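Local coordinates for cysteine-rich repeat secretory protein 2 (Arabidopsis thaliana, PDB 6GRE) that limits cell-to-cell trafficking through plasmodesmata by regulating callose deposition during salicylic acid-triggered immune responses, at residues F35-F47 and G62-S76. Numbering follows the deposited sequence.
With NA (sodium ion), chain K; NAG (2-acetamido-2-deoxy-beta-D-glucopyranose), chain F; SO4 (sulfate ion), chain L.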
loop_
_atom_site.group_PDB
_atom_site.type_symbol
_atom_site.label_atom_id
_atom_site.label_comp_id
_atom_site.label_asym_id
_atom_site.label_seq_id
_atom_site.Cartn_x
_atom_site.Cartn_y
_atom_site.Cartn_z
ATOM N N PHE A 35 0.840 6.823 14.143
ATOM C CA PHE A 35 0.373 5.712 13.299
ATOM C C PHE A 35 0.250 4.457 14.159
ATOM O O PHE A 35 -0.777 3.751 14.141
ATOM C CB PHE A 35 1.343 5.379 12.160
ATOM C CG PHE A 35 1.463 6.345 11.008
ATOM C CD1 PHE A 35 0.550 7.357 10.782
ATOM C CD2 PHE A 35 2.523 6.203 10.127
ATOM C CE1 PHE A 35 0.672 8.186 9.677
ATOM C CE2 PHE A 35 2.664 7.055 9.045
ATOM C CZ PHE A 35 1.741 8.043 8.827
ATOM N N VAL A 36 1.314 4.152 14.898
ATOM C CA VAL A 36 1.359 2.952 15.720
ATOM C C VAL A 36 0.192 2.962 16.722
ATOM O O VAL A 36 -0.535 2.008 16.829
ATOM C CB VAL A 36 2.709 2.810 16.447
ATOM C CG1 VAL A 36 2.636 1.736 17.521
ATOM C CG2 VAL A 36 3.856 2.537 15.495
ATOM N N THR A 37 0.015 4.074 17.440
ATOM C CA THR A 37 -1.063 4.248 18.401
ATOM C C THR A 37 -2.439 3.976 17.785
ATOM O O THR A 37 -3.287 3.333 18.399
ATOM C CB THR A 37 -1.048 5.679 18.945
ATOM O OG1 THR A 37 0.237 5.815 19.546
ATOM C CG2 THR A 37 -2.149 5.962 19.941
ATOM N N SER A 38 -2.662 4.528 16.590
ATOM C CA SER A 38 -3.948 4.522 15.912
ATOM C C SER A 38 -4.392 3.101 15.512
ATOM O O SER A 38 -5.585 2.851 15.376
ATOM C CB SER A 38 -3.882 5.442 14.713
ATOM O OG SER A 38 -5.138 5.549 14.062
ATOM N N THR A 39 -3.445 2.175 15.347
ATOM C CA THR A 39 -3.756 0.820 14.869
ATOM C C THR A 39 -4.661 0.076 15.860
ATOM O O THR A 39 -5.310 -0.895 15.482
ATOM C CB THR A 39 -2.486 0.013 14.619
ATOM O OG1 THR A 39 -1.801 -0.168 15.858
ATOM C CG2 THR A 39 -1.555 0.670 13.628
ATOM N N ALA A 40 -4.710 0.541 17.118
ATOM C CA ALA A 40 -5.596 -0.037 18.119
ATOM C C ALA A 40 -7.064 0.177 17.725
ATOM O O ALA A 40 -7.918 -0.631 18.081
ATOM C CB ALA A 40 -5.296 0.554 19.478
ATOM N N GLN A 41 -7.356 1.263 17.001
ATOM C CA GLN A 41 -8.733 1.678 16.695
ATOM C C GLN A 41 -9.144 1.354 15.250
ATOM O O GLN A 41 -10.312 1.089 14.987
ATOM C CB GLN A 41 -8.905 3.181 16.929
ATOM C CG GLN A 41 -8.641 3.614 18.367
ATOM C CD GLN A 41 -7.431 4.512 18.468
ATOM O OE1 GLN A 41 -7.431 5.639 17.972
ATOM N NE2 GLN A 41 -6.381 4.019 19.109
ATOM N N THR A 42 -8.215 1.415 14.293
ATOM C CA THR A 42 -8.613 1.417 12.889
ATOM C C THR A 42 -7.454 0.951 12.003
ATOM O O THR A 42 -6.280 1.093 12.342
ATOM C CB THR A 42 -9.078 2.812 12.462
ATOM O OG1 THR A 42 -9.552 2.745 11.115
ATOM C CG2 THR A 42 -7.992 3.863 12.569
ATOM N N ARG A 43 -7.821 0.369 10.861
ATOM C CA ARG A 43 -6.836 -0.142 9.919
ATOM C C ARG A 43 -6.346 0.942 8.959
ATOM O O ARG A 43 -5.420 0.689 8.204
ATOM C CB ARG A 43 -7.448 -1.256 9.074
ATOM C CG ARG A 43 -7.799 -2.496 9.874
ATOM C CD ARG A 43 -8.476 -3.508 8.959
ATOM N NE ARG A 43 -9.026 -4.612 9.718
ATOM C CZ ARG A 43 -10.291 -4.720 10.084
ATOM N NH1 ARG A 43 -11.178 -3.801 9.756
ATOM N NH2 ARG A 43 -10.658 -5.773 10.784
ATOM N N TYR A 44 -6.987 2.108 8.945
ATOM C CA TYR A 44 -6.585 3.191 8.093
ATOM C C TYR A 44 -6.843 4.506 8.824
ATOM O O TYR A 44 -7.906 4.679 9.370
ATOM C CB TYR A 44 -7.339 3.196 6.761
ATOM C CG TYR A 44 -7.211 4.494 6.018
ATOM C CD1 TYR A 44 -6.069 4.801 5.282
ATOM C CD2 TYR A 44 -8.195 5.470 6.106
ATOM C CE1 TYR A 44 -5.932 6.013 4.632
ATOM C CE2 TYR A 44 -8.064 6.685 5.471
ATOM C CZ TYR A 44 -6.927 6.972 4.732
ATOM O OH TYR A 44 -6.812 8.178 4.119
ATOM N N ALA A 45 -5.877 5.418 8.763
ATOM C CA ALA A 45 -6.061 6.774 9.261
ATOM C C ALA A 45 -5.102 7.721 8.551
ATOM O O ALA A 45 -4.047 7.301 8.090
ATOM C CB ALA A 45 -5.869 6.827 10.760
ATOM N N ASN A 46 -5.495 9.002 8.475
ATOM C CA ASN A 46 -4.673 10.050 7.913
ATOM C C ASN A 46 -4.438 11.081 9.014
ATOM O O ASN A 46 -5.331 11.326 9.806
ATOM C CB ASN A 46 -5.306 10.705 6.687
ATOM C CG ASN A 46 -6.343 11.757 7.034
ATOM O OD1 ASN A 46 -6.017 12.892 7.397
ATOM N ND2 ASN A 46 -7.599 11.387 6.930
ATOM N N PHE A 47 -3.245 11.659 9.042
ATOM C CA PHE A 47 -2.814 12.574 10.096
ATOM C C PHE A 47 -2.060 13.741 9.464
ATOM O O PHE A 47 -1.359 13.556 8.465
ATOM C CB PHE A 47 -1.835 11.904 11.060
ATOM C CG PHE A 47 -2.287 10.615 11.702
ATOM C CD1 PHE A 47 -2.301 9.432 10.980
ATOM C CD2 PHE A 47 -2.628 10.568 13.044
ATOM C CE1 PHE A 47 -2.707 8.247 11.565
ATOM C CE2 PHE A 47 -3.022 9.377 13.636
ATOM C CZ PHE A 47 -3.063 8.220 12.893
ATOM N N GLY A 62 0.484 12.275 6.566
ATOM C CA GLY A 62 0.730 10.858 6.390
ATOM C C GLY A 62 -0.504 10.014 6.556
ATOM O O GLY A 62 -1.545 10.436 7.087
ATOM N N ILE A 63 -0.347 8.763 6.108
ATOM C CA ILE A 63 -1.321 7.724 6.357
ATOM C C ILE A 63 -0.601 6.437 6.755
ATOM O O ILE A 63 0.578 6.234 6.418
ATOM C CB ILE A 63 -2.206 7.456 5.116
ATOM C CG1 ILE A 63 -1.397 6.834 3.969
ATOM C CG2 ILE A 63 -2.936 8.710 4.671
ATOM C CD1 ILE A 63 -2.230 6.266 2.834
ATOM N N TYR A 64 -1.346 5.549 7.407
ATOM C CA TYR A 64 -1.009 4.130 7.332
ATOM C C TYR A 64 -2.246 3.367 6.883
ATOM O O TYR A 64 -3.373 3.844 6.991
ATOM C CB TYR A 64 -0.551 3.562 8.671
ATOM C CG TYR A 64 -1.666 3.448 9.668
ATOM C CD1 TYR A 64 -2.007 4.537 10.458
ATOM C CD2 TYR A 64 -2.390 2.277 9.832
ATOM C CE1 TYR A 64 -3.050 4.471 11.364
ATOM C CE2 TYR A 64 -3.434 2.196 10.738
ATOM C CZ TYR A 64 -3.774 3.301 11.507
ATOM O OH TYR A 64 -4.789 3.243 12.420
ATOM N N GLN A 65 -2.023 2.166 6.352
ATOM C CA GLN A 65 -3.114 1.312 5.993
ATOM C C GLN A 65 -2.698 -0.145 6.103
ATOM O O GLN A 65 -1.713 -0.564 5.528
ATOM C CB GLN A 65 -3.555 1.544 4.561
ATOM C CG GLN A 65 -4.797 0.736 4.210
ATOM C CD GLN A 65 -5.374 1.221 2.911
ATOM O OE1 GLN A 65 -6.289 0.616 2.341
ATOM N NE2 GLN A 65 -4.864 2.347 2.449
ATOM N N CYS A 66 -3.487 -0.878 6.885
ATOM C CA CYS A 66 -3.329 -2.325 7.028
ATOM C C CYS A 66 -4.277 -3.033 6.061
ATOM O O CYS A 66 -5.330 -2.508 5.724
ATOM C CB CYS A 66 -3.637 -2.751 8.458
ATOM S SG CYS A 66 -2.359 -2.167 9.607
ATOM N N ARG A 67 -3.899 -4.260 5.697
ATOM C CA ARG A 67 -4.776 -5.162 4.970
ATOM C C ARG A 67 -6.143 -5.162 5.671
ATOM O O ARG A 67 -6.219 -5.160 6.912
ATOM C CB ARG A 67 -4.110 -6.541 4.934
ATOM C CG ARG A 67 -4.023 -7.216 3.577
ATOM C CD ARG A 67 -3.430 -8.604 3.751
ATOM N NE ARG A 67 -4.285 -9.415 4.611
ATOM C CZ ARG A 67 -3.904 -10.492 5.286
ATOM N NH1 ARG A 67 -2.637 -10.871 5.296
ATOM N NH2 ARG A 67 -4.810 -11.178 5.965
ATOM N N GLY A 68 -7.225 -5.193 4.888
ATOM C CA GLY A 68 -8.590 -4.882 5.309
ATOM C C GLY A 68 -9.224 -5.894 6.257
ATOM O O GLY A 68 -10.254 -5.588 6.885
ATOM N N ASP A 69 -8.577 -7.044 6.440
ATOM C CA ASP A 69 -9.097 -8.088 7.314
ATOM C C ASP A 69 -8.169 -8.328 8.514
ATOM O O ASP A 69 -8.381 -9.276 9.274
ATOM C CB ASP A 69 -9.291 -9.369 6.505
ATOM C CG ASP A 69 -8.036 -9.854 5.796
ATOM O OD1 ASP A 69 -7.023 -9.115 5.777
ATOM O OD2 ASP A 69 -8.086 -10.959 5.222
ATOM N N LEU A 70 -7.138 -7.501 8.692
ATOM C CA LEU A 70 -6.186 -7.677 9.786
ATOM C C LEU A 70 -6.839 -7.296 11.121
ATOM O O LEU A 70 -7.495 -6.272 11.229
ATOM C CB LEU A 70 -4.974 -6.765 9.571
ATOM C CG LEU A 70 -3.811 -7.259 8.717
ATOM C CD1 LEU A 70 -2.550 -6.528 9.156
ATOM C CD2 LEU A 70 -3.602 -8.768 8.791
ATOM N N ASP A 71 -6.581 -8.098 12.160
ATOM C CA ASP A 71 -6.981 -7.757 13.529
ATOM C C ASP A 71 -6.046 -6.672 14.064
ATOM O O ASP A 71 -4.947 -6.493 13.536
ATOM C CB ASP A 71 -6.967 -9.004 14.415
ATOM C CG ASP A 71 -5.623 -9.702 14.399
ATOM O OD1 ASP A 71 -5.365 -10.469 13.441
ATOM O OD2 ASP A 71 -4.827 -9.425 15.294
ATOM N N PRO A 72 -6.426 -5.920 15.126
ATOM C CA PRO A 72 -5.615 -4.793 15.592
ATOM C C PRO A 72 -4.187 -5.193 15.999
ATOM O O PRO A 72 -3.251 -4.432 15.765
ATOM C CB PRO A 72 -6.406 -4.228 16.783
ATOM C CG PRO A 72 -7.818 -4.722 16.562
ATOM C CD PRO A 72 -7.660 -6.078 15.909
ATOM N N THR A 73 -4.015 -6.386 16.580
ATOM C CA THR A 73 -2.685 -6.847 17.014
ATOM C C THR A 73 -1.745 -7.000 15.812
ATOM O O THR A 73 -0.588 -6.594 15.863
ATOM C CB THR A 73 -2.793 -8.153 17.811
ATOM O OG1 THR A 73 -3.501 -7.795 18.996
ATOM C CG2 THR A 73 -1.450 -8.765 18.145
ATOM N N ALA A 74 -2.240 -7.641 14.753
ATOM C CA ALA A 74 -1.467 -7.867 13.539
ATOM C C ALA A 74 -1.154 -6.527 12.858
ATOM O O ALA A 74 -0.073 -6.351 12.322
ATOM C CB ALA A 74 -2.234 -8.779 12.609
ATOM N N CYS A 75 -2.116 -5.606 12.894
ATOM C CA CYS A 75 -1.974 -4.281 12.277
ATOM C C CYS A 75 -0.899 -3.499 13.045
ATOM O O CYS A 75 0.008 -2.931 12.454
ATOM C CB CYS A 75 -3.325 -3.582 12.235
ATOM S SG CYS A 75 -3.329 -1.957 11.441
ATOM N N SER A 76 -0.965 -3.516 14.385
ATOM C CA SER A 76 0.066 -2.857 15.203
ATOM C C SER A 76 1.456 -3.408 14.887
ATOM O O SER A 76 2.385 -2.636 14.693
ATOM C CB SER A 76 -0.231 -3.000 16.675
ATOM O OG SER A 76 -1.575 -2.651 16.925
HETATM NA NA NA K . -7.388 -11.326 3.361
HETATM C C1 NAG F . -8.651 12.326 7.190
HETATM C C2 NAG F . -9.918 11.906 6.441
HETATM C C3 NAG F . -11.121 12.768 6.845
HETATM C C4 NAG F . -11.170 13.070 8.350
HETATM C C5 NAG F . -9.800 13.514 8.884
HETATM C C6 NAG F . -9.784 13.823 10.387
HETATM C C7 NAG F . -9.211 10.989 4.229
HETATM C C8 NAG F . -9.208 11.303 2.752
HETATM N N2 NAG F . -9.725 11.982 5.003
HETATM O O3 NAG F . -12.304 12.063 6.460
HETATM O O4 NAG F . -12.146 14.090 8.601
HETATM O O5 NAG F . -8.863 12.475 8.598
HETATM O O6 NAG F . -9.576 12.615 11.130
HETATM O O7 NAG F . -8.774 9.909 4.670
HETATM S S SO4 L . -11.282 0.009 9.121
HETATM O O1 SO4 L . -11.374 -1.281 8.376
HETATM O O2 SO4 L . -10.649 1.065 8.287
HETATM O O3 SO4 L . -12.647 0.439 9.512
HETATM O O4 SO4 L . -10.494 -0.221 10.362
#
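Y64 OH is buried beneath residues 38-42, where it takes a hydrogen bond from S38 OG (2.9 Å) and gives a short one to T42 O (2.6 Å). Both partners lie near the ring plane, although Y64 OH stands above the carbonyl plane of T42, 47° out of it. With chi1 at 71°, Y64 CG sits between its own backbone N and carbonyl carbon, which turns the ring in under helix 23-38; F35 O lies over one face and A45 N over the opposite one, and T39 CG2 adds an off-centre CH-pi contact. F35 lies oblique to this ring (planes 57° apart), CD1 to Y64 CD1 3.8 Å. Strands 44-47 and 62-66 run antiparallel: F47 and G62 bond both ways, N to O, while C66 N donates to R43 O (2.8 Å). Beyond the strands the extended R43 side chain reaches the turn 67-70: NE donates to L70 O (2.7 Å), G68 O sits over one guanidinium face, and R43 N and NH1 bind a sulfate, probably from the crystallisation medium. On the sheet face of Y44, N46 and I63, Y44 OH donates to O7 (2.7 Å) of the N-acetylglucosamine bonded covalently to N46 ND2. The C66-C75 disulfide joins the second hairpin strand to helix 72-90 within the first Gnk2-homologous (DUF26) domain.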